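PDB 3CMN: putative hydrolase from Chloroflexus aurantiacus J-10-fl, which is a putative hydrolase of the zincin-like metallopeptidase family, probably a metal-dependent peptidase, crystallised here without bound metal at its presumed zinc-binding motif. Local coordinates for residues A[131-134]-A[135-139]; A[339-342]-A[343-347]. One frame throughout, in Å; residues are numbered along the deposited sequence.

Contact 1 of 2, residues A[131-134]-A[135-139]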
ATOM      1  N   LEU A 131       5.950 -15.551  -2.607  1.00 29.34           N
ATOM      2  CA  LEU A 131       4.595 -15.098  -2.851  1.00 30.58           C
ATOM      3  C   LEU A 131       3.584 -15.837  -1.957  1.00 30.25           C
ATOM      4  O   LEU A 131       2.641 -15.226  -1.439  1.00 30.42           O
ATOM      5  CB  LEU A 131       4.250 -15.297  -4.325  1.00 30.72           C
ATOM      6  CG  LEU A 131       2.847 -14.889  -4.768  1.00 30.45           C
ATOM      7  CD1 LEU A 131       2.632 -13.380  -4.548  1.00 29.10           C
ATOM      8  CD2 LEU A 131       2.680 -15.255  -6.232  1.00 30.92           C
ATOM      9  N   GLY A 132       3.782 -17.142  -1.777  1.00 28.89           N
ATOM     10  CA  GLY A 132       2.890 -17.914  -0.929  1.00 26.27           C
ATOM     11  C   GLY A 132       3.006 -17.397   0.490  1.00 28.80           C
ATOM     12  O   GLY A 132       2.036 -17.375   1.257  1.00 28.21           O
ATOM     13  N   TYR A 133       4.210 -16.964   0.842  1.00 27.67           N
ATOM     14  CA  TYR A 133       4.441 -16.421   2.160  1.00 29.24           C
ATOM     15  C   TYR A 133       3.672 -15.109   2.305  1.00 28.72           C
ATOM     16  O   TYR A 133       3.047 -14.859   3.332  1.00 28.02           O
ATOM     17  CB  TYR A 133       5.929 -16.166   2.376  1.00 31.88           C
ATOM     18  CG  TYR A 133       6.211 -15.569   3.724  1.00 32.25           C
ATOM     19  CD1 TYR A 133       6.105 -16.339   4.882  1.00 34.45           C
ATOM     20  CD2 TYR A 133       6.522 -14.218   3.854  1.00 32.61           C
ATOM     21  CE1 TYR A 133       6.296 -15.775   6.138  1.00 34.67           C
ATOM     22  CE2 TYR A 133       6.712 -13.642   5.100  1.00 33.79           C
ATOM     23  CZ  TYR A 133       6.597 -14.426   6.242  1.00 36.31           C
ATOM     24  OH  TYR A 133       6.764 -13.864   7.491  1.00 38.96           O
ATOM     25  N   LEU A 134       3.738 -14.268   1.273  1.00 27.90           N
ATOM     26  CA  LEU A 134       3.035 -12.991   1.272  1.00 27.10           C
ATOM     27  C   LEU A 134       1.536 -13.221   1.436  1.00 27.51           C
ATOM     28  O   LEU A 134       0.868 -12.461   2.126  1.00 25.89           O
ATOM     29  CB  LEU A 134       3.305 -12.233  -0.031  1.00 26.60           C
ATOM     30  CG  LEU A 134       4.678 -11.561  -0.158  1.00 27.89           C
ATOM     31  CD1 LEU A 134       4.813 -10.958  -1.545  1.00 27.23           C
ATOM     32  CD2 LEU A 134       4.855 -10.480   0.928  1.00 27.82           C
ATOM     33  N   ALA A 135       1.028 -14.290   0.823  1.00 27.27           N
ATOM     34  CA  ALA A 135      -0.391 -14.626   0.897  1.00 27.81           C
ATOM     35  C   ALA A 135      -0.932 -14.858   2.317  1.00 29.10           C
ATOM     36  O   ALA A 135      -2.133 -14.715   2.559  1.00 30.63           O
ATOM     37  CB  ALA A 135      -0.696 -15.838   0.020  1.00 25.69           C
ATOM     38  N   GLN A 136      -0.069 -15.208   3.260  1.00 28.30           N
ATOM     39  CA  GLN A 136      -0.543 -15.427   4.621  1.00 30.08           C
ATOM     40  C   GLN A 136      -0.326 -14.228   5.512  1.00 30.88           C
ATOM     41  O   GLN A 136      -0.555 -14.283   6.716  1.00 30.68           O
ATOM     42  CB  GLN A 136       0.129 -16.638   5.257  1.00 31.06           C
ATOM     43  CG  GLN A 136       1.454 -17.023   4.697  1.00 32.53           C
ATOM     44  CD  GLN A 136       2.059 -18.184   5.453  1.00 37.27           C
ATOM     45  OE1 GLN A 136       2.475 -18.038   6.607  1.00 39.94           O
ATOM     46  NE2 GLN A 136       2.102 -19.353   4.815  1.00 38.54           N
ATOM     47  N   ARG A 137       0.100 -13.129   4.907  1.00 32.09           N
ATOM     48  CA  ARG A 137       0.359 -11.934   5.670  1.00 33.06           C
ATOM     49  C   ARG A 137      -0.375 -10.708   5.142  1.00 33.18           C
ATOM     50  O   ARG A 137      -0.724  -9.810   5.907  1.00 33.84           O
ATOM     51  CB  ARG A 137       1.867 -11.712   5.719  1.00 35.47           C
ATOM     52  CG  ARG A 137       2.603 -12.931   6.284  1.00 41.52           C
ATOM     53  CD  ARG A 137       3.906 -12.512   6.887  1.00 46.11           C
ATOM     54  NE  ARG A 137       3.718 -11.235   7.566  1.00 52.53           N
ATOM     55  CZ  ARG A 137       4.699 -10.484   8.059  1.00 54.14           C
ATOM     56  NH1 ARG A 137       5.972 -10.873   7.962  1.00 54.12           N
ATOM     57  NH2 ARG A 137       4.403  -9.325   8.638  1.00 53.82           N
ATOM     58  N   VAL A 138      -0.637 -10.677   3.842  1.00 32.52           N
ATOM     59  CA  VAL A 138      -1.331  -9.542   3.258  1.00 31.68           C
ATOM     60  C   VAL A 138      -2.747  -9.451   3.829  1.00 31.57           C
ATOM     61  O   VAL A 138      -3.443 -10.459   4.025  1.00 30.11           O
ATOM     62  CB  VAL A 138      -1.395  -9.647   1.713  1.00 32.73           C
ATOM     63  CG1 VAL A 138      -2.355 -10.765   1.295  1.00 32.74           C
ATOM     64  CG2 VAL A 138      -1.831  -8.326   1.124  1.00 34.16           C
ATOM     65  N   LEU A 139      -3.164  -8.224   4.099  1.00 30.02           N
ATOM     66  CA  LEU A 139      -4.476  -7.968   4.664  1.00 31.22           C
ATOM     67  C   LEU A 139      -5.444  -7.371   3.653  1.00 30.54           C
ATOM     68  O   LEU A 139      -6.632  -7.660   3.697  1.00 29.33           O
ATOM     69  CB  LEU A 139      -4.337  -7.048   5.882  1.00 31.31           C
ATOM     70  CG  LEU A 139      -4.159  -7.605   7.314  1.00 33.57           C
ATOM     71  CD1 LEU A 139      -3.570  -9.006   7.342  1.00 31.05           C
ATOM     72  CD2 LEU A 139      -3.288  -6.618   8.088  1.00 31.89           C
TER
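One face of the Tyr-133 ring carries Arg-137, whose CG sits 4.2 Å above the ring plane, displaced toward the rim. Arg-137 CD comes obliquely to the hydroxyl end, 3.4 Å from Tyr-133 CZ. The guanidinium stands almost at right angles to the ring (89°) and turns its edge to the phenol oxygen. This is an i to i+4 pair spanning the C-terminal end of helix 120-135, Tyr-133 on its last turn and Arg-137 just past it. NH1 of Arg-137 donates to Tyr-133 OH at 3.1 Å. A bend at chi3 of Arg-137 (38°) turns the end of the chain, bringing NH1 to the hydroxyl. With a phenylalanine in place of Tyr-133, NH1 would probably lose this acceptor and the guanidinium would be freer to swing.

Past Ala-135 the backbone bonding changes. Ala-135 N still bonds to Leu-131 O as in an alpha-helix, but Gln-136 N takes Tyr-133 O, three residues back. Gln-136 CG packs against Tyr-133 O at 3.0 Å. Outside, Leu-134 rests on Met-303 of helix 283-307 and Ala-135 on Trp-82 of helix 79-92. Leu-134 O closes the end with two donors, Arg-137 N from above the carbonyl plane and Val-138 N, 2.9 Å away, almost straight ahead of the C=O.

Contact 2 of 2, residues A[339-342]-A[343-347]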
ATOM      1  N   VAL A 339       0.952  18.881  -1.875  1.00 32.64           N
ATOM      2  CA  VAL A 339       1.838  17.805  -2.289  1.00 31.72           C
ATOM      3  C   VAL A 339       1.161  16.937  -3.374  1.00 31.92           C
ATOM      4  O   VAL A 339       1.841  16.237  -4.114  1.00 30.33           O
ATOM      5  CB  VAL A 339       2.239  16.937  -1.052  1.00 31.77           C
ATOM      6  CG1 VAL A 339       1.082  16.004  -0.635  1.00 30.66           C
ATOM      7  CG2 VAL A 339       3.502  16.168  -1.345  1.00 31.76           C
ATOM      8  N   TRP A 340      -0.173  17.019  -3.473  1.00 31.47           N
ATOM      9  CA  TRP A 340      -0.969  16.235  -4.437  1.00 32.25           C
ATOM     10  C   TRP A 340      -1.268  16.924  -5.773  1.00 32.07           C
ATOM     11  O   TRP A 340      -2.005  16.382  -6.600  1.00 30.59           O
ATOM     12  CB  TRP A 340      -2.329  15.841  -3.825  1.00 32.00           C
ATOM     13  CG  TRP A 340      -2.258  14.926  -2.646  1.00 31.13           C
ATOM     14  CD1 TRP A 340      -2.718  15.181  -1.381  1.00 30.74           C
ATOM     15  CD2 TRP A 340      -1.678  13.613  -2.605  1.00 31.94           C
ATOM     16  NE1 TRP A 340      -2.452  14.113  -0.557  1.00 31.90           N
ATOM     17  CE2 TRP A 340      -1.814  13.137  -1.279  1.00 30.92           C
ATOM     18  CE3 TRP A 340      -1.050  12.792  -3.558  1.00 30.55           C
ATOM     19  CZ2 TRP A 340      -1.347  11.881  -0.879  1.00 30.25           C
ATOM     20  CZ3 TRP A 340      -0.584  11.540  -3.160  1.00 30.81           C
ATOM     21  CH2 TRP A 340      -0.734  11.099  -1.828  1.00 30.21           C
ATOM     22  N   GLU A 341      -0.732  18.121  -5.981  1.00 31.90           N
ATOM     23  CA  GLU A 341      -0.992  18.840  -7.221  1.00 32.22           C
ATOM     24  C   GLU A 341      -0.176  18.338  -8.393  1.00 31.88           C
ATOM     25  O   GLU A 341      -0.633  18.392  -9.528  1.00 31.66           O
ATOM     26  CB  GLU A 341      -0.733  20.331  -7.033  1.00 33.73           C
ATOM     27  CG  GLU A 341      -1.653  20.973  -6.015  1.00 38.16           C
ATOM     28  CD  GLU A 341      -1.307  22.417  -5.730  1.00 40.85           C
ATOM     29  OE1 GLU A 341      -0.167  22.686  -5.306  1.00 42.32           O
ATOM     30  OE2 GLU A 341      -2.179  23.288  -5.928  1.00 45.59           O
ATOM     31  N   ARG A 342       1.024  17.834  -8.111  1.00 31.42           N
ATOM     32  CA  ARG A 342       1.928  17.355  -9.150  1.00 30.59           C
ATOM     33  C   ARG A 342       3.127  16.613  -8.539  1.00 29.96           C
ATOM     34  O   ARG A 342       3.428  16.772  -7.356  1.00 29.42           O
ATOM     35  CB  ARG A 342       2.420  18.559  -9.969  1.00 30.88           C
ATOM     36  CG  ARG A 342       3.286  19.557  -9.178  1.00 31.25           C
ATOM     37  CD  ARG A 342       3.603  20.849  -9.971  1.00 31.84           C
ATOM     38  NE  ARG A 342       2.396  21.604 -10.302  1.00 29.35           N
ATOM     39  CZ  ARG A 342       1.657  21.420 -11.396  1.00 29.93           C
ATOM     40  NH1 ARG A 342       2.003  20.510 -12.295  1.00 28.21           N
ATOM     41  NH2 ARG A 342       0.541  22.123 -11.572  1.00 28.04           N
ATOM     42  N   PRO A 343       3.833  15.797  -9.344  1.00 29.22           N
ATOM     43  CA  PRO A 343       4.993  15.050  -8.841  1.00 30.09           C
ATOM     44  C   PRO A 343       6.050  15.972  -8.260  1.00 31.72           C
ATOM     45  O   PRO A 343       6.731  15.635  -7.288  1.00 33.30           O
ATOM     46  CB  PRO A 343       5.506  14.317 -10.081  1.00 29.34           C
ATOM     47  CG  PRO A 343       4.262  14.074 -10.872  1.00 27.75           C
ATOM     48  CD  PRO A 343       3.518  15.400 -10.729  1.00 28.65           C
ATOM     49  N   GLU A 344       6.176  17.148  -8.867  1.00 33.96           N
ATOM     50  CA  GLU A 344       7.147  18.149  -8.441  1.00 33.89           C
ATOM     51  C   GLU A 344       6.929  18.657  -7.030  1.00 33.69           C
ATOM     52  O   GLU A 344       7.875  19.119  -6.383  1.00 35.41           O
ATOM     53  CB  GLU A 344       7.143  19.332  -9.414  1.00 34.56           C
ATOM     54  CG  GLU A 344       8.235  19.275 -10.461  1.00 35.35           C
ATOM     55  CD  GLU A 344       8.190  18.004 -11.299  1.00 36.91           C
ATOM     56  OE1 GLU A 344       7.127  17.716 -11.901  1.00 36.48           O
ATOM     57  OE2 GLU A 344       9.225  17.298 -11.358  1.00 37.45           O
ATOM     58  N   ASN A 345       5.690  18.588  -6.552  1.00 34.08           N
ATOM     59  CA  ASN A 345       5.376  19.060  -5.201  1.00 34.39           C
ATOM     60  C   ASN A 345       5.614  18.021  -4.114  1.00 34.68           C
ATOM     61  O   ASN A 345       5.369  18.288  -2.940  1.00 33.60           O
ATOM     62  CB  ASN A 345       3.929  19.562  -5.127  1.00 33.50           C
ATOM     63  CG  ASN A 345       3.745  20.895  -5.820  1.00 31.63           C
ATOM     64  OD1 ASN A 345       4.704  21.472  -6.325  1.00 32.05           O
ATOM     65  ND2 ASN A 345       2.511  21.391  -5.845  1.00 30.69           N
ATOM     66  N   LEU A 346       6.076  16.836  -4.504  1.00 35.77           N
ATOM     67  CA  LEU A 346       6.363  15.789  -3.528  1.00 36.83           C
ATOM     68  C   LEU A 346       7.687  16.173  -2.911  1.00 38.17           C
ATOM     69  O   LEU A 346       8.566  16.688  -3.595  1.00 38.89           O
ATOM     70  CB  LEU A 346       6.525  14.419  -4.195  1.00 34.48           C
ATOM     71  CG  LEU A 346       5.339  13.734  -4.864  1.00 33.11           C
ATOM     72  CD1 LEU A 346       5.847  12.523  -5.610  1.00 31.95           C
ATOM     73  CD2 LEU A 346       4.294  13.336  -3.823  1.00 32.23           C
ATOM     74  N   PRO A 347       7.852  15.939  -1.608  1.00 40.31           N
ATOM     75  CA  PRO A 347       9.125  16.296  -0.983  1.00 41.78           C
ATOM     76  C   PRO A 347      10.198  15.286  -1.352  1.00 43.60           C
ATOM     77  O   PRO A 347       9.889  14.171  -1.784  1.00 44.39           O
ATOM     78  CB  PRO A 347       8.801  16.248   0.503  1.00 41.75           C
ATOM     79  CG  PRO A 347       7.833  15.109   0.574  1.00 41.85           C
ATOM     80  CD  PRO A 347       6.914  15.389  -0.616  1.00 40.59           C
TER
HETATM   81  O   HOH W   1       4.375  18.304 -12.456  1.00 39.57           O
HETATM   82  O   HOH W   2       1.475  23.252  -8.097  1.00 43.38           O
HETATM   83  O   HOH W   3       5.434  20.364 -12.649  1.00 52.91           O
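Apolar contact comes first: Val-339 sends CG2 against Leu-346 CD2 at 3.8 Å and against the Pro-347 ring at CD, 3.6 Å away. With CG2 anti to the backbone N (CG1 at chi1 76°), the other methyl, CG1, lies over the face of Trp-340, near its rim. Helix 248-279 packs on this cluster through Leu-263, which touches both Val-339 and Leu-346.

Among backbone bonds, Asn-345 N gives its hydrogen to Arg-342 O at 3.0 Å, and Leu-346 N follows with Pro-343 O. These successive i to i+3 bonds make the short 3-10 turn at 343-345, begun by a proline, in the link between helices 333-336 and 349-353.

Polar side chains meet over that turn. The aliphatic part of Arg-342 crosses Asn-345 at a slant, CG to CG 3.6 Å, with guanidinium and amide planes perpendicular. Asn-345 ND2 donates to the carbonyl oxygen of Arg-338, which ties the amide back to the residue preceding Val-339.

Waters bridge the polar ends. One molecule accepts from both Arg-342 NE, at 2.9 Å, and Asn-345 ND2; a second takes a hydrogen from Arg-342 NH1 and donates to Glu-344 OE1, 2.9 Å away. Both lie in the guanidinium plane.

How the contacts relate
Contacts 1 and 2 lie on opposite sides of the chain's centre, their centres about 14 and 18 Å from it. Their own centres are 32 Å apart and their nearest atoms about 20 Å, so neither touches the other. Both are local turns of a largely helical chain and belong to its zincin-like part: 131-139 ends a long helix, whereas 339-347 links two short ones. Contact 1 is near the presumed active site, since the Val-138 side chain comes near the HExxH residues His-184, Glu-185 and His-188 but makes no contact with them; these would be expected to bind zinc but hold no metal here. Contact 2 packs against helices 197-210, 248-279 and 355-363.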